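Local coordinates for Exo-poly-alpha-D-galacturonosidase (Thermotoga maritima, PDB 3JUR), which probably hydrolyses polygalacturonate, releasing galacturonate units from the chain ends, at residues 71-76 with 112-117; 100-105 with 195-200. All blocks are in the same frame, centred on the assembly; numbering follows the deposited sequence.

Contact 1: residues 71-76 with 112-117; sequences TGPIHL and NYSPLV
Two first torsions bring the polar groups of this contact together: S114 carries OG anti to its backbone N (chi1 175°), and H75 places its imidazole beside its own backbone N, with CG anti to the carbonyl carbon (chi1 -75°). Although H75 leaves the backbone pointing away from 112-117, its ring swings back, and NE2 donates to S114 OG at 2.9 Å, the hydroxyl lying at the ring edge almost exactly in plane. The same hydroxyl donates to P115 O, 2.7 Å from S114 OG and on a lone pair of that carbonyl. S114 OG is thus both acceptor and donor, which probably restricts its rotation and helps to orient the imidazole. P73 CB lies 3.6 Å from S114 OG, beside this pair of bonds. An alanine in place of S114 would remove the acceptor for H75 NE2 and the donor to P115 O, and would probably leave the imidazole less firmly oriented.

Deeper in, the main chains meet. I74 N donates to L116 O at 2.7 Å, nearly straight at 167° and in the carbonyl plane. P73 CA also approaches L116 O, at 3.2 Å. A second CA-H...O contact joins V117 CA to I74 O (3.4 Å). I74 and V117 form a parallel bridge with both side chains on one face of the sheet. Close by, the side chains of L76 and V117 cross obliquely, L76 CD1 3.8 Å from V117 CG1.

The pairing stacks strand 68-75 against strand 117-120, successive rungs of the right-handed parallel beta-helix. I74 packs on F47 and I51 of helix 44-57; F90 of strand 87-90 touches both I74 and V117, and V117 also reaches I127 of strand 125-128.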
# COMPACT_ATOMS: atom_id res chain seq x y z
N THR D 71 -13.27 -57.07 -4.72
CA THR D 71 -14.68 -57.21 -4.38
C THR D 71 -15.57 -56.31 -5.25
O THR D 71 -15.12 -55.29 -5.77
CB THR D 71 -14.95 -56.89 -2.87
OG1 THR D 71 -16.36 -56.90 -2.61
CG2 THR D 71 -14.39 -55.53 -2.48
N GLY D 72 -16.83 -56.71 -5.38
CA GLY D 72 -17.86 -55.83 -5.90
C GLY D 72 -18.28 -54.90 -4.78
O GLY D 72 -17.59 -54.82 -3.76
N PRO D 73 -19.43 -54.21 -4.94
CA PRO D 73 -19.86 -53.23 -3.93
C PRO D 73 -20.05 -53.86 -2.55
O PRO D 73 -20.45 -55.01 -2.44
CB PRO D 73 -21.20 -52.73 -4.49
CG PRO D 73 -21.69 -53.84 -5.34
CD PRO D 73 -20.45 -54.40 -5.98
N ILE D 74 -19.76 -53.09 -1.51
CA ILE D 74 -19.93 -53.53 -0.12
C ILE D 74 -21.15 -52.83 0.46
O ILE D 74 -21.24 -51.60 0.42
CB ILE D 74 -18.68 -53.20 0.74
CG1 ILE D 74 -17.47 -54.04 0.28
CG2 ILE D 74 -18.96 -53.41 2.23
CD1 ILE D 74 -16.14 -53.50 0.77
N HIS D 75 -22.08 -53.61 0.99
CA HIS D 75 -23.28 -53.07 1.62
C HIS D 75 -23.19 -53.17 3.14
O HIS D 75 -23.23 -54.27 3.70
CB HIS D 75 -24.54 -53.75 1.08
CG HIS D 75 -24.93 -53.29 -0.30
ND1 HIS D 75 -26.08 -53.69 -0.92
CD2 HIS D 75 -24.31 -52.44 -1.16
CE1 HIS D 75 -26.15 -53.13 -2.12
NE2 HIS D 75 -25.09 -52.36 -2.28
N LEU D 76 -23.04 -52.02 3.79
CA LEU D 76 -22.97 -51.97 5.24
C LEU D 76 -24.36 -52.07 5.85
O LEU D 76 -25.37 -51.86 5.18
CB LEU D 76 -22.26 -50.68 5.70
CG LEU D 76 -20.80 -50.52 5.26
CD1 LEU D 76 -20.33 -49.08 5.42
CD2 LEU D 76 -19.88 -51.48 6.01
N ASN D 112 -30.22 -46.78 -9.59
CA ASN D 112 -29.04 -46.91 -10.44
C ASN D 112 -28.02 -47.84 -9.80
O ASN D 112 -28.26 -48.36 -8.70
CB ASN D 112 -28.43 -45.52 -10.69
CG ASN D 112 -27.36 -45.53 -11.78
OD1 ASN D 112 -27.44 -46.29 -12.75
ND2 ASN D 112 -26.37 -44.66 -11.63
N TYR D 113 -26.90 -48.05 -10.49
CA TYR D 113 -25.79 -48.86 -9.99
C TYR D 113 -25.48 -48.53 -8.54
O TYR D 113 -25.49 -47.36 -8.14
CB TYR D 113 -24.54 -48.63 -10.85
CG TYR D 113 -24.62 -49.21 -12.25
CD1 TYR D 113 -24.66 -50.58 -12.46
CD2 TYR D 113 -24.65 -48.37 -13.37
CE1 TYR D 113 -24.74 -51.12 -13.74
CE2 TYR D 113 -24.72 -48.89 -14.66
CZ TYR D 113 -24.77 -50.27 -14.84
OH TYR D 113 -24.85 -50.80 -16.11
N SER D 114 -25.21 -49.57 -7.75
CA SER D 114 -24.82 -49.40 -6.35
C SER D 114 -23.54 -48.57 -6.22
O SER D 114 -22.59 -48.78 -6.97
CB SER D 114 -24.62 -50.77 -5.69
OG SER D 114 -24.12 -50.62 -4.37
N PRO D 115 -23.51 -47.62 -5.26
CA PRO D 115 -22.22 -47.06 -4.86
C PRO D 115 -21.30 -48.19 -4.38
O PRO D 115 -21.79 -49.25 -3.97
CB PRO D 115 -22.59 -46.14 -3.69
CG PRO D 115 -23.98 -45.72 -4.00
CD PRO D 115 -24.64 -46.94 -4.59
N LEU D 116 -19.99 -47.96 -4.44
CA LEU D 116 -19.01 -49.01 -4.12
C LEU D 116 -19.07 -49.42 -2.65
O LEU D 116 -18.94 -50.60 -2.31
CB LEU D 116 -17.59 -48.62 -4.55
CG LEU D 116 -17.32 -47.85 -5.86
CD1 LEU D 116 -15.84 -47.91 -6.21
CD2 LEU D 116 -18.15 -48.27 -7.05
N VAL D 117 -19.26 -48.45 -1.76
CA VAL D 117 -19.57 -48.72 -0.36
C VAL D 117 -20.89 -48.02 -0.06
O VAL D 117 -21.03 -46.82 -0.27
CB VAL D 117 -18.45 -48.21 0.60
CG1 VAL D 117 -18.75 -48.62 2.03
CG2 VAL D 117 -17.09 -48.74 0.18

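Contact 2: residues 100-105 with 195-200; sequences VVLTRF and FYRCRN
Three pairs of side chains, L102 with Y196, L102 with R197 and R104 with Y196, each cross at about a right angle. The side chain of L102, with its CG anti to the backbone N, places that atom over one face of the aromatic ring, with L102 CD2 4.0 Å from Y196 CE2. The same methyl also sits over a face of the R197 guanidinium, with L102 CD2 3.5 Å from R197 NH1, so the leucine tip is shared between a phenol and a flat cation. R197 has a left-handed backbone conformation just past strand 193-196; its NE forms a salt bridge with D121.

R104 comes instead to the phenol oxygen. Its chain, bent at chi3, turns the guanidinium 63° from the ring plane and aims NE at Y196 OH, a hydrogen bond of 3.2 Å that is nearly straight (169°), with the oxygen in the guanidinium plane. Y196 OH is also hydrogen-bonded to E109 OE1, so two groups grip this buried hydroxyl, and the nearby carboxylate and guanidinium would probably polarise it. Alongside, Y196 CE1 lies 3.8 Å from T103 CA, against the backbone; T103 OG1 is hydrogen-bonded to Q194.

The hairpin of strands 103-105 and 108-112 thereby packs on the end of strand 193-196, as an excursion from the right-handed parallel beta-helix fold of family 28.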
# COMPACT_ATOMS: atom_id res chain seq x y z
N VAL D 100 -30.22 -52.39 -9.18
CA VAL D 100 -30.26 -50.96 -8.88
C VAL D 100 -30.68 -50.70 -7.43
O VAL D 100 -31.48 -51.45 -6.87
CB VAL D 100 -31.20 -50.19 -9.86
CG1 VAL D 100 -30.60 -50.15 -11.26
CG2 VAL D 100 -32.60 -50.83 -9.90
N VAL D 101 -30.12 -49.66 -6.83
CA VAL D 101 -30.47 -49.26 -5.47
C VAL D 101 -30.89 -47.79 -5.45
O VAL D 101 -30.60 -47.05 -6.39
CB VAL D 101 -29.30 -49.48 -4.46
CG1 VAL D 101 -28.92 -50.95 -4.38
CG2 VAL D 101 -28.08 -48.61 -4.82
N LEU D 102 -31.58 -47.37 -4.38
CA LEU D 102 -31.91 -45.96 -4.18
C LEU D 102 -30.63 -45.17 -4.03
O LEU D 102 -29.81 -45.45 -3.15
CB LEU D 102 -32.79 -45.77 -2.94
CG LEU D 102 -33.14 -44.34 -2.52
CD1 LEU D 102 -34.03 -43.63 -3.54
CD2 LEU D 102 -33.81 -44.35 -1.16
N THR D 103 -30.45 -44.18 -4.91
CA THR D 103 -29.24 -43.37 -4.92
C THR D 103 -29.53 -41.99 -5.53
O THR D 103 -30.70 -41.57 -5.62
CB THR D 103 -28.05 -44.13 -5.62
OG1 THR D 103 -26.81 -43.43 -5.38
CG2 THR D 103 -28.27 -44.30 -7.12
N ARG D 104 -28.49 -41.29 -5.94
CA ARG D 104 -28.65 -39.94 -6.44
C ARG D 104 -27.60 -39.66 -7.51
O ARG D 104 -26.47 -40.12 -7.40
CB ARG D 104 -28.53 -38.95 -5.27
CG ARG D 104 -29.50 -37.79 -5.34
CD ARG D 104 -29.36 -36.83 -4.18
NE ARG D 104 -30.45 -36.99 -3.22
CZ ARG D 104 -30.97 -36.00 -2.50
NH1 ARG D 104 -30.51 -34.76 -2.62
NH2 ARG D 104 -31.96 -36.25 -1.65
N PHE D 105 -27.98 -38.93 -8.55
CA PHE D 105 -27.01 -38.48 -9.55
C PHE D 105 -27.12 -36.98 -9.78
O PHE D 105 -28.16 -36.49 -10.23
CB PHE D 105 -27.16 -39.24 -10.87
CG PHE D 105 -26.01 -39.01 -11.84
CD1 PHE D 105 -24.93 -39.88 -11.87
CD2 PHE D 105 -26.03 -37.92 -12.72
CE1 PHE D 105 -23.88 -39.68 -12.76
CE2 PHE D 105 -24.98 -37.71 -13.61
CZ PHE D 105 -23.90 -38.59 -13.63
N PHE D 195 -23.61 -42.84 2.09
CA PHE D 195 -24.51 -43.08 3.20
C PHE D 195 -25.81 -42.38 2.86
O PHE D 195 -25.84 -41.15 2.70
CB PHE D 195 -23.93 -42.51 4.50
CG PHE D 195 -22.58 -43.07 4.87
CD1 PHE D 195 -22.48 -44.25 5.59
CD2 PHE D 195 -21.41 -42.40 4.48
CE1 PHE D 195 -21.23 -44.78 5.93
CE2 PHE D 195 -20.16 -42.93 4.81
CZ PHE D 195 -20.07 -44.12 5.53
N TYR D 196 -26.89 -43.15 2.73
CA TYR D 196 -28.19 -42.60 2.34
C TYR D 196 -29.18 -42.67 3.49
O TYR D 196 -29.53 -43.76 3.97
CB TYR D 196 -28.73 -43.34 1.11
CG TYR D 196 -29.46 -42.44 0.15
CD1 TYR D 196 -28.83 -41.93 -0.99
CD2 TYR D 196 -30.78 -42.06 0.40
CE1 TYR D 196 -29.50 -41.09 -1.87
CE2 TYR D 196 -31.46 -41.22 -0.48
CZ TYR D 196 -30.82 -40.74 -1.61
OH TYR D 196 -31.50 -39.90 -2.46
N ARG D 197 -29.62 -41.49 3.94
CA ARG D 197 -30.54 -41.33 5.07
C ARG D 197 -30.03 -42.05 6.34
O ARG D 197 -30.74 -42.85 6.95
CB ARG D 197 -31.96 -41.80 4.71
CG ARG D 197 -32.59 -41.13 3.50
CD ARG D 197 -34.09 -41.43 3.41
NE ARG D 197 -34.36 -42.86 3.25
CZ ARG D 197 -35.08 -43.39 2.25
NH1 ARG D 197 -35.61 -42.62 1.32
NH2 ARG D 197 -35.27 -44.70 2.20
N CYS D 198 -28.78 -41.75 6.70
CA CYS D 198 -28.15 -42.41 7.84
C CYS D 198 -27.94 -41.46 9.01
O CYS D 198 -27.89 -40.24 8.83
CB CYS D 198 -26.80 -43.02 7.42
SG CYS D 198 -26.94 -44.33 6.22
N ARG D 199 -27.82 -42.03 10.20
CA ARG D 199 -27.53 -41.30 11.42
C ARG D 199 -26.26 -41.86 12.06
O ARG D 199 -26.07 -43.08 12.07
CB ARG D 199 -28.68 -41.45 12.42
CG ARG D 199 -29.53 -40.20 12.61
CD ARG D 199 -30.73 -40.46 13.52
NE ARG D 199 -30.36 -41.06 14.81
CZ ARG D 199 -31.19 -41.26 15.83
NH1 ARG D 199 -32.46 -40.88 15.76
NH2 ARG D 199 -30.75 -41.82 16.95
N ASN D 200 -25.43 -40.98 12.61
CA ASN D 200 -24.22 -41.37 13.36
C ASN D 200 -23.23 -42.13 12.48
O ASN D 200 -23.13 -43.36 12.55
CB ASN D 200 -24.55 -42.19 14.62
CG ASN D 200 -25.68 -41.60 15.44
OD1 ASN D 200 -25.95 -40.40 15.37
ND2 ASN D 200 -26.35 -42.44 16.21

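Overall arrangement
Contacts 1 and 2 lie with their centres about 11 Å apart, and their segments alternate along the chain, 100-105 falling between 71-76 and 112-117. They are physically joined: N112 O accepts a probable hydrogen bond from V101 N at 2.9 Å, and V101 CG2 packs on S114 CA at 3.7 Å. Strand 117-120 mediates further, pairing in parallel with 68-75 on one side and 193-196 on the other. Its Y118 meets the H75 ring of contact 1 and is hydrogen-bonded through OH to L102 O of contact 2. Contact 1 thus stacks the beta-helix rungs, whereas contact 2 packs the hairpin 103-112 on the end of strand 193-196.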